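Local structure of phosphate binding protein (Planctomyces limnophilus, 4JWO) at residues 62-68 / 110-116; 163-168 / 203-208; 199-203 / 239-243. The protein probably binds phosphate as a PstS-family solute-binding protein for transport across the cytoplasmic membrane. All blocks are in the same frame, centred on the assembly; numbering follows the deposited sequence.

Contact 1. Residues 62-68 / 110-116; sequences TIAVDGS and IDVTGAS. With SO4 (sulfate ion), chain B.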
loop_
_atom_site.group_PDB
_atom_site.type_symbol
_atom_site.label_atom_id
_atom_site.label_comp_id
_atom_site.label_asym_id
_atom_site.label_seq_id
_atom_site.Cartn_x
_atom_site.Cartn_y
_atom_site.Cartn_z
ATOM N N THR A 62 -26.847 4.085 -1.937
ATOM C CA THR A 62 -25.843 3.098 -1.565
ATOM C C THR A 62 -24.664 3.145 -2.528
ATOM O O THR A 62 -24.849 3.192 -3.745
ATOM C CB THR A 62 -26.430 1.675 -1.574
ATOM O OG1 THR A 62 -27.608 1.640 -0.760
ATOM C CG2 THR A 62 -25.416 0.667 -1.044
ATOM N N ILE A 63 -23.456 3.140 -1.971
ATOM C CA ILE A 63 -22.234 3.046 -2.758
ATOM C C ILE A 63 -21.529 1.746 -2.389
ATOM O O ILE A 63 -21.183 1.531 -1.229
ATOM C CB ILE A 63 -21.295 4.232 -2.475
ATOM C CG1 ILE A 63 -22.052 5.556 -2.580
ATOM C CG2 ILE A 63 -20.108 4.229 -3.434
ATOM C CD1 ILE A 63 -21.257 6.747 -2.085
ATOM N N ALA A 64 -21.342 0.871 -3.370
ATOM C CA ALA A 64 -20.625 -0.379 -3.146
ATOM C C ALA A 64 -19.151 -0.197 -3.481
ATOM O O ALA A 64 -18.803 -0.013 -4.647
ATOM C CB ALA A 64 -21.224 -1.492 -3.992
ATOM N N VAL A 65 -18.292 -0.250 -2.458
ATOM C CA VAL A 65 -16.843 -0.116 -2.627
ATOM C C VAL A 65 -16.184 -1.469 -2.372
ATOM O O VAL A 65 -16.595 -2.200 -1.473
ATOM C CB VAL A 65 -16.252 0.919 -1.635
ATOM C CG1 VAL A 65 -14.758 1.145 -1.902
ATOM C CG2 VAL A 65 -17.003 2.231 -1.733
ATOM N N ASP A 66 -15.170 -1.804 -3.162
ATOM C CA ASP A 66 -14.445 -3.055 -2.983
ATOM C C ASP A 66 -13.002 -2.762 -3.329
ATOM O O ASP A 66 -12.654 -1.611 -3.574
ATOM C CB ASP A 66 -15.025 -4.137 -3.904
ATOM C CG ASP A 66 -14.715 -5.544 -3.428
ATOM O OD1 ASP A 66 -13.710 -5.725 -2.713
ATOM O OD2 ASP A 66 -15.478 -6.472 -3.777
ATOM N N GLY A 67 -12.160 -3.788 -3.340
ATOM C CA GLY A 67 -10.800 -3.611 -3.797
ATOM C C GLY A 67 -9.732 -4.122 -2.854
ATOM O O GLY A 67 -9.967 -5.024 -2.044
ATOM N N SER A 68 -8.560 -3.508 -2.990
ATOM C CA SER A 68 -7.315 -3.846 -2.307
ATOM C C SER A 68 -7.400 -3.796 -0.781
ATOM O O SER A 68 -8.062 -2.928 -0.214
ATOM C CB SER A 68 -6.255 -2.840 -2.770
ATOM O OG SER A 68 -5.035 -2.980 -2.082
ATOM N N ILE A 110 -20.206 -3.703 -8.501
ATOM C CA ILE A 110 -19.789 -2.666 -7.549
ATOM C C ILE A 110 -19.678 -1.287 -8.226
ATOM O O ILE A 110 -19.706 -1.190 -9.452
ATOM C CB ILE A 110 -18.438 -3.009 -6.870
ATOM C CG1 ILE A 110 -17.330 -3.163 -7.912
ATOM C CG2 ILE A 110 -18.558 -4.273 -6.014
ATOM C CD1 ILE A 110 -15.954 -3.391 -7.307
ATOM N N ASP A 111 -19.529 -0.231 -7.428
ATOM C CA ASP A 111 -19.478 1.138 -7.955
ATOM C C ASP A 111 -18.066 1.705 -7.999
ATOM O O ASP A 111 -17.717 2.472 -8.897
ATOM C CB ASP A 111 -20.329 2.067 -7.092
ATOM C CG ASP A 111 -21.772 1.635 -7.030
ATOM O OD1 ASP A 111 -22.294 1.171 -8.062
ATOM O OD2 ASP A 111 -22.376 1.753 -5.944
ATOM N N VAL A 112 -17.269 1.336 -7.005
ATOM C CA VAL A 112 -15.934 1.892 -6.813
ATOM C C VAL A 112 -14.981 0.774 -6.432
ATOM O O VAL A 112 -15.326 -0.073 -5.615
ATOM C CB VAL A 112 -15.935 2.932 -5.667
ATOM C CG1 VAL A 112 -14.520 3.356 -5.313
ATOM C CG2 VAL A 112 -16.771 4.142 -6.043
ATOM N N THR A 113 -13.787 0.754 -7.013
ATOM C CA THR A 113 -12.821 -0.261 -6.616
ATOM C C THR A 113 -11.439 0.333 -6.320
ATOM O O THR A 113 -10.961 1.221 -7.032
ATOM C CB THR A 113 -12.768 -1.430 -7.632
ATOM O OG1 THR A 113 -12.087 -2.547 -7.045
ATOM C CG2 THR A 113 -12.085 -1.013 -8.926
ATOM N N GLY A 114 -10.831 -0.148 -5.241
ATOM C CA GLY A 114 -9.518 0.315 -4.805
ATOM C C GLY A 114 -8.451 -0.610 -5.353
ATOM O O GLY A 114 -8.612 -1.830 -5.318
ATOM N N ALA A 115 -7.366 -0.044 -5.874
ATOM C CA ALA A 115 -6.343 -0.847 -6.529
ATOM C C ALA A 115 -4.966 -0.480 -6.016
ATOM O O ALA A 115 -4.656 0.701 -5.859
ATOM C CB ALA A 115 -6.404 -0.648 -8.029
ATOM N N SER A 116 -4.143 -1.492 -5.759
ATOM C CA SER A 116 -2.779 -1.220 -5.316
ATOM C C SER A 116 -1.836 -1.173 -6.511
ATOM O O SER A 116 -0.630 -1.048 -6.356
ATOM C CB SER A 116 -2.313 -2.271 -4.319
ATOM O OG SER A 116 -2.220 -3.532 -4.939
HETATM S S SO4 B . -4.008 -6.419 -3.235
HETATM O O1 SO4 B . -2.808 -6.790 -2.494
HETATM O O2 SO4 B . -3.873 -5.091 -3.819
HETATM O O3 SO4 B . -4.193 -7.379 -4.309
HETATM O O4 SO4 B . -5.148 -6.421 -2.311
#

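Contact 2. Residues 163-168 / 203-208; sequences LNKIWA and FTEVIN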
loop_
_atom_site.group_PDB
_atom_site.type_symbol
_atom_site.label_atom_id
_atom_site.label_comp_id
_atom_site.label_asym_id
_atom_site.label_seq_id
_atom_site.Cartn_x
_atom_site.Cartn_y
_atom_site.Cartn_z
ATOM N N LEU A 163 15.868 -10.229 0.237
ATOM C CA LEU A 163 14.690 -10.207 1.092
ATOM C C LEU A 163 13.800 -11.417 0.816
ATOM O O LEU A 163 13.198 -11.984 1.738
ATOM C CB LEU A 163 13.943 -8.880 0.931
ATOM C CG LEU A 163 14.728 -7.682 1.514
ATOM C CD1 LEU A 163 14.166 -6.342 1.032
ATOM C CD2 LEU A 163 14.755 -7.716 3.044
ATOM N N ASN A 164 13.729 -11.829 -0.445
ATOM C CA ASN A 164 12.950 -13.007 -0.821
ATOM C C ASN A 164 13.591 -14.272 -0.266
ATOM O O ASN A 164 12.916 -15.177 0.204
ATOM C CB ASN A 164 12.779 -13.080 -2.348
ATOM C CG ASN A 164 12.189 -14.388 -2.809
ATOM O OD1 ASN A 164 12.844 -15.153 -3.520
ATOM N ND2 ASN A 164 10.944 -14.660 -2.419
ATOM N N LYS A 165 14.914 -14.320 -0.300
ATOM C CA LYS A 165 15.648 -15.440 0.263
ATOM C C LYS A 165 15.293 -15.626 1.745
ATOM O O LYS A 165 15.191 -16.750 2.237
ATOM C CB LYS A 165 17.152 -15.175 0.101
ATOM C CG LYS A 165 18.039 -16.369 0.299
ATOM C CD LYS A 165 19.483 -15.971 0.017
ATOM C CE LYS A 165 20.409 -17.166 0.004
ATOM N NZ LYS A 165 21.815 -16.725 -0.217
ATOM N N ILE A 166 15.095 -14.514 2.441
ATOM C CA ILE A 166 14.764 -14.535 3.868
ATOM C C ILE A 166 13.282 -14.846 4.114
ATOM O O ILE A 166 12.943 -15.655 4.981
ATOM C CB ILE A 166 15.088 -13.180 4.515
ATOM C CG1 ILE A 166 16.603 -12.947 4.549
ATOM C CG2 ILE A 166 14.524 -13.109 5.927
ATOM C CD1 ILE A 166 16.971 -11.522 4.837
ATOM N N TRP A 167 12.408 -14.198 3.354
ATOM C CA TRP A 167 10.976 -14.176 3.671
ATOM C C TRP A 167 10.093 -15.155 2.913
ATOM O O TRP A 167 8.919 -15.312 3.258
ATOM C CB TRP A 167 10.416 -12.771 3.451
ATOM C CG TRP A 167 10.800 -11.806 4.537
ATOM C CD1 TRP A 167 11.786 -10.870 4.487
ATOM C CD2 TRP A 167 10.203 -11.702 5.840
ATOM N NE1 TRP A 167 11.831 -10.170 5.668
ATOM C CE2 TRP A 167 10.877 -10.669 6.526
ATOM C CE3 TRP A 167 9.164 -12.374 6.493
ATOM C CZ2 TRP A 167 10.538 -10.284 7.825
ATOM C CZ3 TRP A 167 8.834 -12.008 7.784
ATOM C CH2 TRP A 167 9.518 -10.962 8.437
ATOM N N ALA A 168 10.640 -15.822 1.898
ATOM C CA ALA A 168 9.823 -16.676 1.037
ATOM C C ALA A 168 9.119 -17.753 1.830
ATOM O O ALA A 168 9.595 -18.175 2.888
ATOM C CB ALA A 168 10.669 -17.319 -0.041
ATOM N N PHE A 203 4.063 -6.193 1.242
ATOM C CA PHE A 203 5.432 -6.691 1.360
ATOM C C PHE A 203 5.588 -8.040 0.686
ATOM O O PHE A 203 6.495 -8.248 -0.120
ATOM C CB PHE A 203 5.817 -6.798 2.831
ATOM C CG PHE A 203 7.251 -7.166 3.048
ATOM C CD1 PHE A 203 8.246 -6.194 2.956
ATOM C CD2 PHE A 203 7.606 -8.471 3.329
ATOM C CE1 PHE A 203 9.582 -6.526 3.151
ATOM C CE2 PHE A 203 8.935 -8.812 3.521
ATOM C CZ PHE A 203 9.924 -7.829 3.431
ATOM N N THR A 204 4.688 -8.967 0.989
ATOM C CA THR A 204 4.803 -10.294 0.391
ATOM C C THR A 204 4.599 -10.270 -1.119
ATOM O O THR A 204 5.287 -10.992 -1.839
ATOM C CB THR A 204 3.856 -11.326 1.050
ATOM O OG1 THR A 204 2.494 -10.927 0.844
ATOM C CG2 THR A 204 4.156 -11.439 2.525
ATOM N N GLU A 205 3.681 -9.442 -1.615
ATOM C CA GLU A 205 3.453 -9.344 -3.058
ATOM C C GLU A 205 4.734 -8.965 -3.799
ATOM O O GLU A 205 5.110 -9.609 -4.781
ATOM C CB GLU A 205 2.366 -8.301 -3.371
ATOM C CG GLU A 205 2.147 -8.023 -4.864
ATOM C CD GLU A 205 1.193 -6.851 -5.108
ATOM O OE1 GLU A 205 0.400 -6.515 -4.197
ATOM O OE2 GLU A 205 1.243 -6.258 -6.203
ATOM N N VAL A 206 5.407 -7.925 -3.326
ATOM C CA VAL A 206 6.512 -7.387 -4.115
ATOM C C VAL A 206 7.850 -8.035 -3.797
ATOM O O VAL A 206 8.767 -7.991 -4.621
ATOM C CB VAL A 206 6.592 -5.847 -4.052
ATOM C CG1 VAL A 206 5.263 -5.247 -4.530
ATOM C CG2 VAL A 206 6.954 -5.369 -2.645
ATOM N N ILE A 207 7.941 -8.675 -2.638
ATOM C CA ILE A 207 9.163 -9.380 -2.261
ATOM C C ILE A 207 9.124 -10.851 -2.666
ATOM O O ILE A 207 10.105 -11.391 -3.199
ATOM C CB ILE A 207 9.458 -9.253 -0.752
ATOM C CG1 ILE A 207 9.727 -7.787 -0.372
ATOM C CG2 ILE A 207 10.642 -10.121 -0.363
ATOM C CD1 ILE A 207 10.814 -7.105 -1.222
ATOM N N ASN A 208 7.984 -11.510 -2.443
ATOM C CA ASN A 208 7.879 -12.933 -2.745
ATOM C C ASN A 208 7.143 -13.261 -4.034
ATOM O O ASN A 208 7.378 -14.305 -4.641
ATOM C CB ASN A 208 7.226 -13.675 -1.576
ATOM C CG ASN A 208 8.066 -13.634 -0.330
ATOM O OD1 ASN A 208 9.284 -13.501 -0.406
ATOM N ND2 ASN A 208 7.427 -13.745 0.829
HETATM O O HOH W 1 9.059 -16.402 -3.588
#

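Contact 3. Residues 199-203 / 239-243; sequences TFDYF and GYFGY. With FMT (formic acid), chain E.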
loop_
_atom_site.group_PDB
_atom_site.type_symbol
_atom_site.label_atom_id
_atom_site.label_comp_id
_atom_site.label_asym_id
_atom_site.label_seq_id
_atom_site.Cartn_x
_atom_site.Cartn_y
_atom_site.Cartn_z
ATOM N N THR A 199 -0.229 -4.275 5.076
ATOM C CA THR A 199 1.220 -4.246 5.070
ATOM C C THR A 199 1.801 -5.604 4.654
ATOM O O THR A 199 2.712 -5.671 3.816
ATOM C CB THR A 199 1.736 -3.829 6.449
ATOM O OG1 THR A 199 1.206 -2.533 6.767
ATOM C CG2 THR A 199 3.241 -3.763 6.459
ATOM N N PHE A 200 1.261 -6.675 5.229
ATOM C CA PHE A 200 1.652 -8.035 4.852
ATOM C C PHE A 200 1.429 -8.285 3.372
ATOM O O PHE A 200 2.322 -8.779 2.677
ATOM C CB PHE A 200 0.838 -9.050 5.662
ATOM C CG PHE A 200 1.155 -10.488 5.354
ATOM C CD1 PHE A 200 2.131 -11.163 6.075
ATOM C CD2 PHE A 200 0.450 -11.170 4.378
ATOM C CE1 PHE A 200 2.404 -12.504 5.812
ATOM C CE2 PHE A 200 0.726 -12.513 4.103
ATOM C CZ PHE A 200 1.719 -13.164 4.828
ATOM N N ASP A 201 0.229 -7.964 2.895
ATOM C CA ASP A 201 -0.122 -8.175 1.490
ATOM C C ASP A 201 0.840 -7.448 0.558
ATOM O O ASP A 201 1.274 -8.005 -0.450
ATOM C CB ASP A 201 -1.566 -7.745 1.213
ATOM C CG ASP A 201 -2.581 -8.727 1.766
ATOM O OD1 ASP A 201 -2.170 -9.823 2.210
ATOM O OD2 ASP A 201 -3.792 -8.406 1.744
ATOM N N TYR A 202 1.187 -6.207 0.893
ATOM C CA TYR A 202 2.090 -5.431 0.035
ATOM C C TYR A 202 3.500 -6.027 0.050
ATOM O O TYR A 202 4.064 -6.339 -1.005
ATOM C CB TYR A 202 2.090 -3.960 0.496
ATOM C CG TYR A 202 2.934 -2.994 -0.320
ATOM C CD1 TYR A 202 3.551 -3.384 -1.509
ATOM C CD2 TYR A 202 3.112 -1.684 0.110
ATOM C CE1 TYR A 202 4.330 -2.491 -2.244
ATOM C CE2 TYR A 202 3.885 -0.789 -0.616
ATOM C CZ TYR A 202 4.485 -1.193 -1.788
ATOM O OH TYR A 202 5.255 -0.313 -2.525
ATOM N N PHE A 203 4.063 -6.193 1.242
ATOM C CA PHE A 203 5.432 -6.691 1.360
ATOM C C PHE A 203 5.588 -8.040 0.686
ATOM O O PHE A 203 6.495 -8.248 -0.120
ATOM C CB PHE A 203 5.817 -6.798 2.831
ATOM C CG PHE A 203 7.251 -7.166 3.048
ATOM C CD1 PHE A 203 8.246 -6.194 2.956
ATOM C CD2 PHE A 203 7.606 -8.471 3.329
ATOM C CE1 PHE A 203 9.582 -6.526 3.151
ATOM C CE2 PHE A 203 8.935 -8.812 3.521
ATOM C CZ PHE A 203 9.924 -7.829 3.431
ATOM N N GLY A 239 13.147 -6.192 10.280
ATOM C CA GLY A 239 11.703 -6.034 10.365
ATOM C C GLY A 239 11.155 -5.271 9.182
ATOM O O GLY A 239 11.909 -4.675 8.418
ATOM N N TYR A 240 9.840 -5.316 8.999
ATOM C CA TYR A 240 9.197 -4.437 8.028
ATOM C C TYR A 240 7.893 -3.903 8.573
ATOM O O TYR A 240 7.217 -4.567 9.358
ATOM C CB TYR A 240 8.967 -5.127 6.669
ATOM C CG TYR A 240 7.879 -6.183 6.632
ATOM C CD1 TYR A 240 6.568 -5.846 6.317
ATOM C CD2 TYR A 240 8.171 -7.524 6.872
ATOM C CE1 TYR A 240 5.568 -6.812 6.260
ATOM C CE2 TYR A 240 7.165 -8.506 6.829
ATOM C CZ TYR A 240 5.873 -8.134 6.510
ATOM O OH TYR A 240 4.871 -9.086 6.442
ATOM N N PHE A 241 7.560 -2.690 8.148
ATOM C CA PHE A 241 6.315 -2.019 8.519
ATOM C C PHE A 241 6.195 -0.735 7.713
ATOM O O PHE A 241 7.096 -0.386 6.959
ATOM C CB PHE A 241 6.167 -1.779 10.046
ATOM C CG PHE A 241 7.437 -1.337 10.751
ATOM C CD1 PHE A 241 7.956 -0.061 10.568
ATOM C CD2 PHE A 241 8.084 -2.195 11.621
ATOM C CE1 PHE A 241 9.128 0.344 11.239
ATOM C CE2 PHE A 241 9.234 -1.794 12.302
ATOM C CZ PHE A 241 9.759 -0.531 12.101
ATOM N N GLY A 242 5.074 -0.042 7.858
ATOM C CA GLY A 242 4.825 1.149 7.072
ATOM C C GLY A 242 5.803 2.256 7.394
ATOM O O GLY A 242 6.291 2.376 8.520
ATOM N N TYR A 243 6.070 3.086 6.397
ATOM C CA TYR A 243 7.060 4.151 6.502
ATOM C C TYR A 243 6.815 5.094 7.686
ATOM O O TYR A 243 7.768 5.564 8.324
ATOM C CB TYR A 243 7.127 4.931 5.183
ATOM C CG TYR A 243 8.011 6.143 5.266
ATOM C CD1 TYR A 243 9.386 6.036 5.113
ATOM C CD2 TYR A 243 7.473 7.402 5.528
ATOM C CE1 TYR A 243 10.201 7.158 5.209
ATOM C CE2 TYR A 243 8.282 8.518 5.624
ATOM C CZ TYR A 243 9.637 8.388 5.464
ATOM O OH TYR A 243 10.440 9.503 5.570
HETATM C C FMT E . 8.829 11.870 6.750
HETATM O O1 FMT E . 10.015 11.662 7.004
HETATM O O2 FMT E . 7.917 11.804 7.574
HETATM O O HOH W 2 2.536 -0.919 8.918
#

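Contact 1. Residues 62-68 / 110-116
In the first lobe of a periplasmic-binding-protein fold, strands 62-67 and 112-115 form a parallel ladder that sets V65 beside V112, D66 beside T113 and G67 beside G114. At its start A64 O accepts two backbone donors, D111 N at 2.9 Å and V112 N at 3.1 Å. D111 also answers the N-H of the same residue: with CG anti to its own carbonyl carbon (chi1 -59°), OD2 stands 2.9 Å from A64 N. That bond is nearly straight (171° at the hydrogen), although the N-H arrives from above the carboxylate plane. D111 OD1 makes salt bridges with K294 and R297, which probably help keep the group ionised. The ladder continues through D66 N to V112 O and G114 N to D66 O, and closes with S68 N on G114 O (2.9 Å). Strand 61-67 lies inside the sheet, with 89-93 along its other edge; 112-115 in turn pairs antiparallel with 283-291. On one face V65 and V112 point the same way, their CG1 atoms 4.1 Å apart. On the other, I110 CD1 presses on D66 CB at 3.6 Å, and the D66 carboxylate takes G67 N on OD1 and S96 on OD2. The backbone angles of G67 would jam any CB against D66 O, and that CB would also strike G114 N. Beyond the strands a sulfate ion sits by S68 and S116, hydrogen-bonded also to T98 OG1 and S69 N, a position consistent with the phosphate site of this family. S68 OG is tied to T70 OG1; S116 OG hydrogen-bonds sulfate O2, but the 2.5 Å is doubtful, as S116 is modelled in two conformers.

Contact 2. Residues 163-168 / 203-208
F203 drives the edge of its ring into the face of W167, a T-shaped pair with the planes at 81° and F203 CE2 3.6 Å from W167 CD1. I166 CG2 lies against the opposite face of the indole, off its centre. F203 is backed by its own helix: I207 CG1 lies over the centre of the phenyl face. Apolar packing continues with I207, whose CG2, anti to the backbone N, lies against L163 CB at 3.8 Å and along the backbone between L163 and N164. The polar contacts are made by two partly exposed asparagines, whose amide planes are 63° apart. N164 ND2 donates to N208 OD1 at 2.9 Å, the acceptor lying close to the N164 amide plane. The second N-H of N164 ND2 goes to a water 2.8 Å away, which in turn donates to N208 O. N208 ND2 is bound to S213 O and reaches W167 O only weakly (3.3 Å), at the end of helix 160-167. The segments 163-167 and 203-208 run at 119° to each other, and L163 and F203 both pack on V146 of strand 134-148, a helix layer over the sheet in the second lobe of the periplasmic-binding-protein fold.

Contact 3. Residues 199-203 / 239-243
One water joins T199 to G242: its oxygen accepts from G242 N at 2.9 Å and lies 3.0 Å from T199 OG1. G242 holds the N-cap position of helix 243-247, and beside the water T199 CG2 lies 4.1 Å from F241 CA. The bulk of the contact is aromatic. Y240 and F203 stack face to face, centroids 3.8 Å apart and planes only 6° from parallel, with F203 CB also over the Y240 ring (3.4 Å to CE1). Y240 CG sits between its backbone N and carbonyl carbon (chi1 72°), a torsion that carries the ring from the strand against the helix. In the second lobe's alpha/beta layering, the turn 199-203 crosses strand residues 239-242 at 115°; helix 198-208 lies on a strand between 134-148 and 189-192. T199 CG2 meets the edge of the Y240 ring at CE1, 3.8 Å away, while Y240 OH comes obliquely to F200 CD1 at 3.5 Å. An alanine at Y240 would remove the whole ring and is likely to leave F203 without its stacking partner, with a gap between helix and strand beside T199 and F200. From the same helix turn D201 OD2 hydrogen-bonds S69 OG of the other lobe, next to the bound sulfate. The CB of F241 points away from the helix, and its side chain packs on L227 and V228 of helix 224-233.

How the contacts relate
Contact 1 pairs two strands in the first lobe; contacts 2 and 3 lie in the second, contact 3 on a strand of the same continuous mixed sheet. Contacts 1 and 3 are buried; contact 2 is buried at its aromatic end and partly exposed at its asparagines. The chemistry follows: contact 1 is backbone hydrogen bonding between strands, contact 2 mixes ring packing with a hydrogen bond between asparagine side chains of two helices, and contact 3 is mainly a flat ring stack of helix on strand. Contacts 2 and 3 share F203 on helix 198-208, and W167 packs edge-to-face with Y240, linking them into one aromatic cluster.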